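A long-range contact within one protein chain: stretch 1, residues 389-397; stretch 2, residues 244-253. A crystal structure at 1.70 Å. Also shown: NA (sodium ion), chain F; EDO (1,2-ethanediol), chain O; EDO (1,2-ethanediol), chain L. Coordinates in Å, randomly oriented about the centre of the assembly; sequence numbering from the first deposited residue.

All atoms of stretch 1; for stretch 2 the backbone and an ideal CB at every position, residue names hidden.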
# COMPACT_ATOMS: atom_id res chain seq x y z
N ASN A 389 -6.17 -13.53 -8.89
CA ASN A 389 -4.78 -13.36 -9.32
C ASN A 389 -4.44 -11.88 -9.56
O ASN A 389 -3.43 -11.58 -10.18
CB ASN A 389 -4.55 -14.18 -10.59
CG ASN A 389 -4.66 -15.63 -10.32
OD1 ASN A 389 -4.23 -16.09 -9.26
ND2 ASN A 389 -5.23 -16.37 -11.26
N VAL A 390 -5.23 -10.94 -9.05
CA VAL A 390 -4.95 -9.52 -9.21
C VAL A 390 -3.77 -9.09 -8.31
O VAL A 390 -3.69 -9.46 -7.14
CB VAL A 390 -6.19 -8.64 -8.93
CG1 VAL A 390 -5.84 -7.13 -9.02
CG2 VAL A 390 -7.34 -9.01 -9.89
N ASN A 391 -2.85 -8.31 -8.87
CA ASN A 391 -1.67 -7.89 -8.13
C ASN A 391 -1.88 -6.64 -7.28
O ASN A 391 -2.94 -6.04 -7.34
CB ASN A 391 -0.49 -7.72 -9.09
CG ASN A 391 -0.11 -9.01 -9.75
OD1 ASN A 391 -0.51 -10.09 -9.31
ND2 ASN A 391 0.67 -8.91 -10.85
N TRP A 392 -0.86 -6.31 -6.49
CA TRP A 392 -0.93 -5.18 -5.56
C TRP A 392 0.24 -4.21 -5.66
O TRP A 392 1.39 -4.55 -5.34
CB TRP A 392 -1.06 -5.65 -4.09
CG TRP A 392 -1.31 -4.49 -3.20
CD1 TRP A 392 -0.46 -3.95 -2.28
CD2 TRP A 392 -2.51 -3.72 -3.13
NE1 TRP A 392 -1.04 -2.86 -1.67
CE2 TRP A 392 -2.30 -2.69 -2.17
CE3 TRP A 392 -3.70 -3.75 -3.86
CZ2 TRP A 392 -3.27 -1.75 -1.87
CZ3 TRP A 392 -4.67 -2.83 -3.55
CH2 TRP A 392 -4.46 -1.83 -2.56
N TYR A 393 -0.05 -2.99 -6.08
CA TYR A 393 0.98 -1.96 -6.12
C TYR A 393 1.23 -1.41 -4.70
O TYR A 393 0.36 -0.73 -4.12
CB TYR A 393 0.62 -0.75 -6.97
CG TYR A 393 0.56 -0.97 -8.47
CD1 TYR A 393 1.71 -1.30 -9.20
CD2 TYR A 393 -0.62 -0.78 -9.15
CE1 TYR A 393 1.67 -1.46 -10.57
CE2 TYR A 393 -0.69 -0.94 -10.54
CZ TYR A 393 0.47 -1.27 -11.24
OH TYR A 393 0.40 -1.42 -12.59
N PHE A 394 2.40 -1.70 -4.15
CA PHE A 394 2.79 -1.08 -2.89
C PHE A 394 3.48 0.28 -3.13
O PHE A 394 3.36 1.23 -2.31
CB PHE A 394 3.70 -2.05 -2.10
CG PHE A 394 4.19 -1.49 -0.78
CD1 PHE A 394 3.33 -1.36 0.30
CD2 PHE A 394 5.53 -1.20 -0.60
CE1 PHE A 394 3.79 -0.87 1.52
CE2 PHE A 394 6.01 -0.72 0.61
CZ PHE A 394 5.13 -0.56 1.69
N LEU A 395 4.28 0.39 -4.20
CA LEU A 395 4.99 1.61 -4.52
C LEU A 395 5.15 1.80 -6.03
O LEU A 395 5.72 0.92 -6.73
CB LEU A 395 6.41 1.62 -3.90
CG LEU A 395 7.14 2.98 -3.98
CD1 LEU A 395 6.37 4.05 -3.20
CD2 LEU A 395 8.60 2.84 -3.49
N ARG A 396 4.62 2.90 -6.54
CA ARG A 396 4.70 3.30 -7.94
C ARG A 396 5.58 4.55 -8.05
O ARG A 396 5.64 5.35 -7.14
CB ARG A 396 3.32 3.67 -8.50
CG ARG A 396 2.36 2.52 -8.51
CD ARG A 396 1.16 2.73 -9.39
NE ARG A 396 0.12 3.58 -8.83
CZ ARG A 396 -0.13 4.86 -9.17
NH1 ARG A 396 0.62 5.52 -10.06
NH2 ARG A 396 -1.18 5.46 -8.64
N TYR A 397 6.21 4.76 -9.19
CA TYR A 397 7.02 5.97 -9.36
C TYR A 397 6.24 7.26 -9.15
O TYR A 397 6.81 8.25 -8.69
CB TYR A 397 7.63 5.93 -10.74
CG TYR A 397 8.63 6.98 -11.09
CD1 TYR A 397 9.91 6.96 -10.57
CD2 TYR A 397 8.33 7.95 -12.04
CE1 TYR A 397 10.85 7.89 -10.94
CE2 TYR A 397 9.27 8.88 -12.42
CZ TYR A 397 10.55 8.83 -11.87
OH TYR A 397 11.48 9.74 -12.27
N UNK A 244 -3.56 1.99 -18.09
CA UNK A 244 -2.63 0.90 -18.29
C UNK A 244 -2.12 0.32 -16.99
O UNK A 244 -1.80 -0.87 -16.92
CB UNK A 244 -1.45 1.37 -19.14
N UNK A 245 -1.95 1.15 -15.96
CA UNK A 245 -1.56 0.60 -14.69
C UNK A 245 -2.52 -0.49 -14.18
O UNK A 245 -2.07 -1.49 -13.58
CB UNK A 245 -1.46 1.73 -13.66
N UNK A 246 -3.81 -0.30 -14.42
CA UNK A 246 -4.85 -1.19 -13.88
C UNK A 246 -4.98 -2.41 -14.79
O UNK A 246 -5.12 -3.56 -14.32
CB UNK A 246 -6.19 -0.46 -13.76
N UNK A 247 -4.90 -2.17 -16.10
CA UNK A 247 -4.83 -3.28 -17.04
C UNK A 247 -3.67 -4.19 -16.65
O UNK A 247 -3.83 -5.40 -16.54
CB UNK A 247 -4.67 -2.78 -18.48
N UNK A 248 -2.50 -3.60 -16.43
CA UNK A 248 -1.32 -4.39 -16.12
C UNK A 248 -1.42 -5.19 -14.82
O UNK A 248 -1.19 -6.41 -14.80
CB UNK A 248 -0.10 -3.47 -16.05
N UNK A 249 -1.79 -4.51 -13.75
CA UNK A 249 -1.83 -5.16 -12.44
C UNK A 249 -2.91 -6.26 -12.34
O UNK A 249 -2.74 -7.23 -11.61
CB UNK A 249 -2.07 -4.10 -11.36
N UNK A 250 -3.99 -6.12 -13.12
CA UNK A 250 -5.07 -7.11 -13.13
C UNK A 250 -4.75 -8.27 -14.06
O UNK A 250 -5.47 -9.26 -14.04
CB UNK A 250 -6.39 -6.46 -13.55
N UNK A 251 -3.72 -8.15 -14.90
CA UNK A 251 -3.36 -9.22 -15.81
C UNK A 251 -1.97 -9.79 -15.66
O UNK A 251 -1.45 -10.41 -16.61
CB UNK A 251 -3.52 -8.72 -17.25
N UNK A 252 -1.35 -9.58 -14.50
CA UNK A 252 -0.04 -10.15 -14.23
C UNK A 252 1.03 -9.69 -15.18
O UNK A 252 1.90 -10.47 -15.54
CB UNK A 252 -0.12 -11.68 -14.27
N UNK A 253 0.92 -8.45 -15.61
CA UNK A 253 1.87 -7.85 -16.56
C UNK A 253 2.84 -6.97 -15.81
O UNK A 253 2.46 -5.93 -15.25
CB UNK A 253 1.15 -7.04 -17.64
NA NA F . -1.25 -11.87 -10.86
C1 EDO O . -1.62 -1.80 -24.36
O1 EDO O . -2.63 -0.81 -24.16
C2 EDO O . -2.23 -3.19 -24.26
O2 EDO O . -2.75 -3.44 -22.94
C1 EDO L . -8.69 -12.69 -12.03
O1 EDO L . -7.69 -12.64 -11.02
C2 EDO L . -9.95 -13.32 -11.49
O2 EDO L . -9.63 -14.13 -10.36

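Positions 244 to 249 follow helical backbone angles, and their contact with stretch 1 centres on Tyr 393. At position 244 CA-to-CB points sideways, with nothing of stretch 1 within 5.5 Å of the ideal CB, so most side chains would fit. The residue is Gln 244, whose NE2 donates to OD1 of the residue at 248, 2.9 Å away.

Position 245 points toward stretch 1, its ideal CB 3.8 Å from Tyr 393 OH and 5.1 Å from Arg 396 CD. A medium-sized apolar side chain would suit, as would a polar one able to meet the hydroxyl or the guanidinium. It is Leu 245: CD1 lies over one face of the guanidinium, 3.5 Å from Arg 396 NH1, and CD2 is 4.0 Å from Tyr 393 CZ. The hydroxyl is served by the backbone instead, Tyr 393 OH donating to Leu 245 O at 2.7 Å.

Position 246 starts away from stretch 1, so only a long side chain that bends back could reach it; a short or polar one is equally conceivable. Trp 246 does return. Its six-membered ring receives the edge of Tyr 393 on its face, the planes at 86° and CZ3 3.5 Å from Tyr 393 CD2.

Position 247 points away and leaves the choice free; Lys 247 extends outward.

At position 248 CA-to-CB is sideways, but the ideal CB lies 4.0 Å from Tyr 393 OH, which favours a modest side chain, perhaps polar. Asn 248 ND2 donates to water 1 (3.1 Å), which in turn donates to Tyr 393 OH (2.9 Å), linking the two side chains.

Position 249 points toward stretch 1, the ideal CB 3.5 Å from Tyr 393 CE2 and 4.5 Å from Asn 391 O. Such close quarters favour a small side chain: alanine, serine, threonine or perhaps valine. In Thr 249, OG1 sits over one face of the tyrosine ring and accepts from water 2 (2.9 Å), which also donates to Asn 391 O (2.8 Å). The backbone joins in, Asn 391 N donating to Thr 249 O at 2.9 Å.

Position 250 points away, yet its ideal CB is 4.6 Å from Val 390 CG2; a small apolar residue fits. Cys 250 places SG 4.0 Å from Val 390 CG1.

Position 251 points away and could be polar; Asn 251 ND2 donates to Lys 247 O (2.9 Å).

At position 252 phi is +61°, favouring glycine, though asparagine is possible. Gly 252 CA lies 3.7 Å from Asn 391 ND2.

Position 253 is unconstrained by stretch 1; it is Thr 253.

Stretch 2 244-253: QLWKNTCNGT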
# COMPACT_ATOMS: atom_id res chain seq x y z
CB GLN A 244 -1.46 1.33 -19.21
CG GLN A 244 -0.67 0.16 -19.77
CD GLN A 244 -1.49 -0.71 -20.72
OE1 GLN A 244 -2.14 -0.20 -21.61
NE2 GLN A 244 -1.44 -2.02 -20.54
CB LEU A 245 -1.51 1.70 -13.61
CG LEU A 245 -0.41 2.75 -13.71
CD1 LEU A 245 -0.74 3.97 -12.90
CD2 LEU A 245 0.96 2.13 -13.31
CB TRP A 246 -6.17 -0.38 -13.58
CG TRP A 246 -5.73 0.85 -12.85
CD1 TRP A 246 -5.72 2.12 -13.30
CD2 TRP A 246 -4.99 0.86 -11.63
NE1 TRP A 246 -5.06 2.93 -12.43
CE2 TRP A 246 -4.61 2.18 -11.38
CE3 TRP A 246 -4.67 -0.11 -10.68
CZ2 TRP A 246 -3.90 2.55 -10.25
CZ3 TRP A 246 -3.95 0.27 -9.57
CH2 TRP A 246 -3.58 1.56 -9.37
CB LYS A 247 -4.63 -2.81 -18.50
CG LYS A 247 -5.79 -2.00 -19.06
CD LYS A 247 -5.57 -1.59 -20.52
CE LYS A 247 -6.71 -0.73 -21.07
NZ LYS A 247 -6.53 -0.38 -22.58
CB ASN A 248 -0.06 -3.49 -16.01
CG ASN A 248 0.40 -2.95 -17.33
OD1 ASN A 248 -0.06 -3.35 -18.41
ND2 ASN A 248 1.40 -2.07 -17.26
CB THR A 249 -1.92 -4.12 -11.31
OG1 THR A 249 -1.31 -4.65 -10.11
CG2 THR A 249 -3.38 -3.71 -11.06
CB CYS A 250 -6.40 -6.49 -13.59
SG CYS A 250 -7.09 -5.35 -12.38
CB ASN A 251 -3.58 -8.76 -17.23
CG ASN A 251 -5.03 -8.69 -17.54
OD1 ASN A 251 -5.68 -9.74 -17.71
ND2 ASN A 251 -5.57 -7.49 -17.57
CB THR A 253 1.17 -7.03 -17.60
OG1 THR A 253 0.30 -7.90 -18.33
CG2 THR A 253 2.18 -6.43 -18.62
O HOH W 1 2.60 -1.45 -14.46
O HOH W 2 -2.56 -3.33 -7.86
O HOH W 3 -2.58 -9.80 -12.25
O HOH W 4 1.40 -6.67 -12.67
O HOH W 5 1.06 -11.76 -11.44
O HOH W 6 -1.83 -13.02 -12.80
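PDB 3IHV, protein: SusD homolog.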